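Uncharacterized hypothetical protein (Bacteroides uniformis, PDB 4EIU) is of unknown function, a beta-rich protein with an N-terminal DUF3823 domain of the transthyretin clan. Local coordinates at residues Arg35-Leu41 against Glu70-Asp76; Ile80-Asn86 against Lys148-Met152. All coordinates share one frame. Residue numbers count along the deposited sequence, not the author numbering.

Interaction 1 (Arg35-Leu41 against Glu70-Asp76); sequences RVRLTEL and EYNVRID
Two arginines share one aspartate at one end of this antiparallel strand pair. Asp76 OD2 makes salt bridges to Arg35 NH2 (3.0 Å) across the strands and Arg74 NE (2.8 Å) on its own strand, and Arg74 NH2 hydrogen-bonds Asp76 OD1 (2.9 Å); Arg74 is extended (chi1-chi3 t). Strand axes 35-40 and 70-76 approach to 4.5 Å at 156°. Arg35-Asp76, Arg37-Arg74 and Thr39-Asn72 are hydrogen-bonded pairs, each bonding both ways (Arg37 N to Arg74 O 2.9 Å, Arg74 N to Arg37 O 3.0 Å); Val36-Ile75, Leu38-Val73 and Glu40-Tyr71 are non-hydrogen-bonded. Leu41 N to Glu70 O, 2.7 Å, closes the ladder. On the apolar face Leu38 CD2 meets Val73 CG2 at 3.7 Å; Phe109 packs on Val73 and Ile75, Phe53 on Val36 and Leu38. There Glu40 CG sits over the Tyr71 ring, 4.0 Å from its centroid (CH-pi). This is neighbour-strand pairing within the five-stranded sheet of the transthyretin-clan DUF3823 domain. On the polar face Asp76 offsets Arg35 NH2 and Arg74 NE, 4.1 Å apart.

Interaction 2 (Ile80-Asn86 against Lys148-Met152); sequences IPLVREN and KIQPM. With PEG (di(hydroxyethyl)ether), chain L.
This is a packing contact, of side chains and some backbone, between the edge of the N-terminal sheet and the end of helix 142-149, with no direct hydrogen bond between the segments. Residues 80-82 form a loop running into the short strand 83-85, the outermost strand beside 91-101. Opposite it, helical Lys148 and Ile149 pass into a 3-10 turn at 150-152, where Met152 N bonds Ile149 O at 2.9 Å. The backbones converge toward Asn86, whose CA lies 3.8 Å from Met152 CA and 3.1 Å from Met152 O, a CA-H...O contact. Met152, a selenomethionine (chi1 m, chi2 t), lays its SE 3.8 Å from Arg84 CB and 3.3 Å from Glu85 O. At the other end Ile149 CD1 packs on Pro81 CD at 4.1 Å and Ile80 CG2 at 4.3 Å.

Arg84 (chi1 m, chi2 t, chi3 m) points its CB toward the helix end. Its NH1 bonds Pro81 O at 2.7 Å, and Lys148 CD lies over one guanidinium face, 3.9 Å from NH2. One water joins Arg84 NH1 (2.9 Å) to Lys148 NZ (3.2 Å), another Arg84 NH2 (2.9 Å) to Lys148 NZ (3.2 Å, weak); NZ also bonds Gln112. A PEG, probably from the crystallisation liquor, bridges too: Arg84 NE donates to PEG O4 at 2.8 Å, and PEG O4 to Lys148 O at 2.8 Å. A third water joins Asn86 ND2 (2.9 Å) to Pro151 O (3.1 Å), while Asn86 OD1 accepts from Thr90 N. The result is a partly solvated interface between edge strand 83-85 of the five-stranded sheet and the C-terminal end of helix 142-149.

Strand 69-76 ties the two contacts together: it pairs with strand 35-40 in interaction 1, then the chain continues through the 80-82 loop into strand 83-85 of interaction 2. Both strands belong to the same five-stranded antiparallel sheet, with 91-101 between them. The centres of the contacts are about 18 Å apart, yet the segments touch through Leu82 and Val83, which take no part in the contact with the helix end: Ile75 CG1 packs 3.7 Å from Leu82 CD1, and Arg74 NH1 lies 3.8 Å from Val83 CG1. A separate PEG, probably from the crystallisation liquor, bonds Arg74 in one and Arg84 in the other; with the function unknown, neither can be tied to an active site.

Interaction 1 (Arg35-Leu41 against Glu70-Asp76)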
loop_
_atom_site.group_PDB
_atom_site.type_symbol
_atom_site.label_atom_id
_atom_site.label_comp_id
_atom_site.label_asym_id
_atom_site.label_seq_id
_atom_site.Cartn_x
_atom_site.Cartn_y
_atom_site.Cartn_z
ATOM N N ARG A 35 6.530 -2.898 -3.310
ATOM C CA ARG A 35 7.675 -3.629 -3.857
ATOM C C ARG A 35 8.528 -2.786 -4.766
ATOM O O ARG A 35 7.999 -2.068 -5.617
ATOM C CB ARG A 35 7.201 -4.877 -4.591
ATOM C CG ARG A 35 8.278 -5.912 -4.878
ATOM C CD ARG A 35 7.728 -7.078 -5.665
ATOM N NE ARG A 35 7.477 -6.648 -7.048
ATOM C CZ ARG A 35 6.977 -7.420 -8.006
ATOM N NH1 ARG A 35 6.651 -8.695 -7.771
ATOM N NH2 ARG A 35 6.767 -6.894 -9.211
ATOM N N VAL A 36 9.842 -2.940 -4.638
ATOM C CA VAL A 36 10.814 -2.215 -5.451
ATOM C C VAL A 36 11.712 -3.254 -6.127
ATOM O O VAL A 36 12.326 -4.118 -5.471
ATOM C CB VAL A 36 11.678 -1.238 -4.601
ATOM C CG1 VAL A 36 12.583 -0.391 -5.502
ATOM C CG2 VAL A 36 10.769 -0.348 -3.721
ATOM N N ARG A 37 11.827 -3.134 -7.450
ATOM C CA ARG A 37 12.646 -4.039 -8.277
ATOM C C ARG A 37 13.594 -3.241 -9.144
ATOM O O ARG A 37 13.154 -2.425 -10.011
ATOM C CB ARG A 37 11.705 -4.916 -9.144
ATOM C CG ARG A 37 12.393 -5.759 -10.198
ATOM C CD ARG A 37 11.413 -6.686 -10.903
ATOM N NE ARG A 37 10.880 -7.677 -9.972
ATOM C CZ ARG A 37 9.913 -8.523 -10.279
ATOM N NH1 ARG A 37 9.415 -8.528 -11.511
ATOM N NH2 ARG A 37 9.467 -9.393 -9.374
ATOM N N LEU A 38 14.873 -3.499 -8.932
ATOM C CA LEU A 38 15.968 -2.866 -9.631
ATOM C C LEU A 38 16.586 -3.865 -10.594
ATOM O O LEU A 38 17.145 -4.876 -10.174
ATOM C CB LEU A 38 17.043 -2.383 -8.622
ATOM C CG LEU A 38 16.589 -1.545 -7.388
ATOM C CD1 LEU A 38 17.735 -1.200 -6.408
ATOM C CD2 LEU A 38 15.864 -0.284 -7.790
ATOM N N THR A 39 16.525 -3.555 -11.890
ATOM C CA THR A 39 17.160 -4.358 -12.943
ATOM C C THR A 39 18.249 -3.540 -13.604
ATOM O O THR A 39 17.993 -2.432 -14.082
ATOM C CB THR A 39 16.122 -4.749 -14.005
ATOM O OG1 THR A 39 14.947 -5.217 -13.356
ATOM C CG2 THR A 39 16.607 -5.835 -14.953
ATOM N N GLU A 40 19.467 -4.071 -13.632
ATOM C CA GLU A 40 20.558 -3.428 -14.328
ATOM C C GLU A 40 20.376 -3.590 -15.835
ATOM O O GLU A 40 20.191 -4.697 -16.317
ATOM C CB GLU A 40 21.929 -3.981 -13.962
ATOM C CG GLU A 40 22.965 -2.914 -14.239
ATOM C CD GLU A 40 24.375 -3.398 -14.288
ATOM O OE1 GLU A 40 24.671 -4.529 -13.829
ATOM O OE2 GLU A 40 25.176 -2.592 -14.795
ATOM N N LEU A 41 20.452 -2.473 -16.551
ATOM C CA LEU A 41 20.255 -2.461 -17.996
ATOM C C LEU A 41 21.584 -2.650 -18.654
ATOM O O LEU A 41 22.591 -2.096 -18.209
ATOM C CB LEU A 41 19.618 -1.150 -18.456
ATOM C CG LEU A 41 18.262 -0.856 -17.842
ATOM C CD1 LEU A 41 17.871 0.589 -18.128
ATOM C CD2 LEU A 41 17.167 -1.812 -18.312
ATOM N N GLU A 70 23.434 1.517 -14.835
ATOM C CA GLU A 70 22.143 2.003 -15.291
ATOM C C GLU A 70 21.071 0.991 -14.954
ATOM O O GLU A 70 21.218 -0.202 -15.239
ATOM C CB GLU A 70 22.150 2.199 -16.819
ATOM C CG GLU A 70 23.160 3.217 -17.329
ATOM C CD GLU A 70 22.621 4.644 -17.375
ATOM O OE1 GLU A 70 21.377 4.841 -17.334
ATOM O OE2 GLU A 70 23.455 5.577 -17.477
ATOM N N TYR A 71 19.964 1.485 -14.430
ATOM C CA TYR A 71 18.937 0.623 -13.859
ATOM C C TYR A 71 17.561 1.043 -14.302
ATOM O O TYR A 71 17.294 2.238 -14.478
ATOM C CB TYR A 71 18.990 0.671 -12.319
ATOM C CG TYR A 71 20.144 -0.134 -11.739
ATOM C CD1 TYR A 71 21.392 0.422 -11.595
ATOM C CD2 TYR A 71 19.971 -1.475 -11.372
ATOM C CE1 TYR A 71 22.453 -0.317 -11.072
ATOM C CE2 TYR A 71 21.027 -2.218 -10.844
ATOM C CZ TYR A 71 22.257 -1.632 -10.706
ATOM O OH TYR A 71 23.308 -2.366 -10.216
ATOM N N ASN A 72 16.690 0.050 -14.418
ATOM C CA ASN A 72 15.256 0.235 -14.378
ATOM C C ASN A 72 14.789 0.048 -12.924
ATOM O O ASN A 72 15.167 -0.929 -12.257
ATOM C CB ASN A 72 14.583 -0.807 -15.289
ATOM C CG ASN A 72 13.077 -0.682 -15.315
ATOM O OD1 ASN A 72 12.373 -1.468 -14.654
ATOM N ND2 ASN A 72 12.568 0.288 -16.077
ATOM N N VAL A 73 13.955 0.967 -12.462
ATOM C CA VAL A 73 13.422 0.959 -11.128
ATOM C C VAL A 73 11.909 0.873 -11.283
ATOM O O VAL A 73 11.278 1.780 -11.805
ATOM C CB VAL A 73 13.845 2.220 -10.327
ATOM C CG1 VAL A 73 13.284 2.162 -8.890
ATOM C CG2 VAL A 73 15.401 2.363 -10.330
ATOM N N ARG A 74 11.349 -0.240 -10.862
ATOM C CA ARG A 74 9.932 -0.525 -10.960
ATOM C C ARG A 74 9.329 -0.685 -9.568
ATOM O O ARG A 74 9.878 -1.430 -8.771
ATOM C CB ARG A 74 9.761 -1.853 -11.719
ATOM C CG ARG A 74 8.319 -2.330 -11.713
ATOM C CD ARG A 74 8.108 -3.634 -12.474
ATOM N NE ARG A 74 6.744 -4.085 -12.173
ATOM C CZ ARG A 74 5.999 -4.847 -12.967
ATOM N NH1 ARG A 74 6.449 -5.268 -14.164
ATOM N NH2 ARG A 74 4.784 -5.169 -12.569
ATOM N N ILE A 75 8.180 -0.052 -9.283
ATOM C CA ILE A 75 7.485 -0.273 -8.029
ATOM C C ILE A 75 6.059 -0.809 -8.308
ATOM O O ILE A 75 5.494 -0.538 -9.363
ATOM C CB ILE A 75 7.461 0.977 -7.132
ATOM C CG1 ILE A 75 6.632 2.132 -7.762
ATOM C CG2 ILE A 75 8.943 1.408 -6.822
ATOM C CD1 ILE A 75 6.312 3.338 -6.850
ATOM N N ASP A 76 5.565 -1.643 -7.411
ATOM C CA ASP A 76 4.190 -2.158 -7.436
ATOM C C ASP A 76 3.615 -2.017 -6.014
ATOM O O ASP A 76 4.351 -2.145 -5.006
ATOM C CB ASP A 76 4.230 -3.634 -7.803
ATOM C CG ASP A 76 4.660 -3.874 -9.239
ATOM O OD1 ASP A 76 3.802 -3.946 -10.139
ATOM O OD2 ASP A 76 5.865 -4.058 -9.472
HETATM O O HOH W 1 8.147 -4.030 -8.127
HETATM O O HOH W 2 13.120 -3.226 -12.765
HETATM O O HOH W 3 24.552 -0.634 -16.397
#

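Interaction 2 (Ile80-Asn86 against Lys148-Met152)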
loop_
_atom_site.group_PDB
_atom_site.type_symbol
_atom_site.label_atom_id
_atom_site.label_comp_id
_atom_site.label_asym_id
_atom_site.label_seq_id
_atom_site.Cartn_x
_atom_site.Cartn_y
_atom_site.Cartn_z
ATOM N N ILE A 80 -2.519 2.126 -9.028
ATOM C CA ILE A 80 -2.688 1.728 -10.408
ATOM C C ILE A 80 -1.355 1.234 -10.926
ATOM O O ILE A 80 -0.333 1.918 -10.752
ATOM C CB ILE A 80 -3.190 2.891 -11.297
ATOM C CG1 ILE A 80 -4.653 3.206 -10.937
ATOM C CG2 ILE A 80 -3.118 2.500 -12.785
ATOM C CD1 ILE A 80 -5.288 4.298 -11.795
ATOM N N PRO A 81 -1.338 0.042 -11.511
ATOM C CA PRO A 81 -0.028 -0.415 -12.049
ATOM C C PRO A 81 0.619 0.563 -13.013
ATOM O O PRO A 81 -0.067 1.097 -13.927
ATOM C CB PRO A 81 -0.381 -1.700 -12.775
ATOM C CG PRO A 81 -1.621 -2.186 -12.078
ATOM C CD PRO A 81 -2.390 -0.962 -11.694
ATOM N N LEU A 82 1.920 0.794 -12.809
ATOM C CA LEU A 82 2.725 1.664 -13.637
ATOM C C LEU A 82 3.210 0.954 -14.887
ATOM O O LEU A 82 3.500 1.595 -15.882
ATOM C CB LEU A 82 3.965 2.146 -12.813
ATOM C CG LEU A 82 3.601 3.005 -11.583
ATOM C CD1 LEU A 82 4.914 3.355 -10.842
ATOM C CD2 LEU A 82 2.792 4.257 -11.964
ATOM N N VAL A 83 3.356 -0.372 -14.819
ATOM C CA VAL A 83 3.764 -1.154 -15.948
ATOM C C VAL A 83 2.565 -1.993 -16.353
ATOM O O VAL A 83 2.157 -2.889 -15.616
ATOM C CB VAL A 83 5.002 -2.023 -15.647
ATOM C CG1 VAL A 83 5.470 -2.796 -16.912
ATOM C CG2 VAL A 83 6.137 -1.136 -15.112
ATOM N N ARG A 84 2.008 -1.705 -17.523
ATOM C CA ARG A 84 0.731 -2.285 -17.922
ATOM C C ARG A 84 0.833 -3.038 -19.224
ATOM O O ARG A 84 1.139 -2.439 -20.266
ATOM C CB ARG A 84 -0.357 -1.226 -18.027
ATOM C CG ARG A 84 -0.563 -0.491 -16.721
ATOM C CD ARG A 84 -1.750 0.389 -16.738
ATOM N NE ARG A 84 -1.626 1.599 -17.524
ATOM C CZ ARG A 84 -1.176 2.771 -17.092
ATOM N NH1 ARG A 84 -0.662 2.929 -15.877
ATOM N NH2 ARG A 84 -1.226 3.812 -17.903
ATOM N N GLU A 85 0.574 -4.352 -19.155
ATOM C CA GLU A 85 0.443 -5.203 -20.323
ATOM C C GLU A 85 -0.937 -5.845 -20.391
ATOM O O GLU A 85 -1.639 -6.019 -19.380
ATOM C CB GLU A 85 1.525 -6.265 -20.375
ATOM C CG GLU A 85 1.380 -7.267 -19.254
ATOM C CD GLU A 85 2.384 -8.383 -19.260
ATOM O OE1 GLU A 85 3.488 -8.310 -19.869
ATOM O OE2 GLU A 85 2.072 -9.347 -18.534
ATOM N N ASN A 86 -1.327 -6.202 -21.599
ATOM C CA ASN A 86 -2.661 -6.730 -21.832
ATOM C C ASN A 86 -2.634 -8.260 -21.607
ATOM O O ASN A 86 -1.574 -8.827 -21.370
ATOM C CB ASN A 86 -3.247 -6.312 -23.162
ATOM C CG ASN A 86 -2.593 -6.962 -24.367
ATOM O OD1 ASN A 86 -1.904 -7.962 -24.270
ATOM N ND2 ASN A 86 -2.805 -6.369 -25.530
ATOM N N LYS A 148 -7.225 3.498 -17.390
ATOM C CA LYS A 148 -5.885 2.930 -17.444
ATOM C C LYS A 148 -5.893 1.380 -17.395
ATOM O O LYS A 148 -5.017 0.737 -17.952
ATOM C CB LYS A 148 -5.000 3.519 -16.347
ATOM C CG LYS A 148 -4.788 5.034 -16.557
ATOM C CD LYS A 148 -3.753 5.625 -15.626
ATOM C CE LYS A 148 -3.387 7.079 -16.030
ATOM N NZ LYS A 148 -2.344 7.627 -15.116
ATOM N N ILE A 149 -6.880 0.791 -16.733
ATOM C CA ILE A 149 -6.897 -0.671 -16.516
ATOM C C ILE A 149 -7.743 -1.459 -17.523
ATOM O O ILE A 149 -7.325 -2.540 -17.941
ATOM C CB ILE A 149 -7.248 -0.964 -15.030
ATOM C CG1 ILE A 149 -6.022 -0.534 -14.182
ATOM C CG2 ILE A 149 -7.551 -2.450 -14.785
ATOM C CD1 ILE A 149 -6.326 -0.338 -12.713
ATOM N N GLN A 150 -8.922 -0.936 -17.901
ATOM C CA GLN A 150 -9.769 -1.611 -18.928
ATOM C C GLN A 150 -8.983 -2.032 -20.182
ATOM O O GLN A 150 -9.161 -3.175 -20.624
ATOM C CB GLN A 150 -11.013 -0.810 -19.256
ATOM C CG GLN A 150 -12.073 -1.461 -20.158
ATOM C CD GLN A 150 -13.376 -0.642 -20.236
ATOM O OE1 GLN A 150 -13.365 0.574 -20.003
ATOM N NE2 GLN A 150 -14.507 -1.297 -20.585
ATOM N N PRO A 151 -8.029 -1.182 -20.679
ATOM C CA PRO A 151 -7.322 -1.611 -21.930
ATOM C C PRO A 151 -6.459 -2.843 -21.781
ATOM O O PRO A 151 -6.090 -3.451 -22.767
ATOM C CB PRO A 151 -6.466 -0.376 -22.311
ATOM C CG PRO A 151 -7.229 0.791 -21.740
ATOM C CD PRO A 151 -7.816 0.268 -20.419
HETATM N N MSE A 152 -6.193 -3.278 -20.555
HETATM C CA MSE A 152 -5.391 -4.448 -20.401
HETATM C C MSE A 152 -6.183 -5.726 -20.730
HETATM O O MSE A 152 -5.581 -6.793 -20.932
HETATM C CB MSE A 152 -4.760 -4.526 -19.032
HETATM C CG MSE A 152 -3.679 -3.525 -18.790
HETATM SE SE MSE A 152 -2.794 -3.943 -17.144
HETATM C CE MSE A 152 -3.713 -2.831 -16.076
HETATM C C1 PEG L . -1.604 6.074 -20.625
HETATM O O1 PEG L . -1.432 7.252 -19.825
HETATM C C2 PEG L . -3.068 5.653 -20.502
HETATM O O2 PEG L . -3.268 4.220 -20.455
HETATM C C3 PEG L . -2.328 3.277 -20.982
HETATM C C4 PEG L . -3.080 1.931 -21.126
HETATM O O4 PEG L . -3.019 1.073 -19.936
HETATM O O HOH W 4 0.047 5.469 -14.750
HETATM O O HOH W 5 -0.569 6.569 -17.507
HETATM O O HOH W 6 -4.746 -4.161 -25.483
#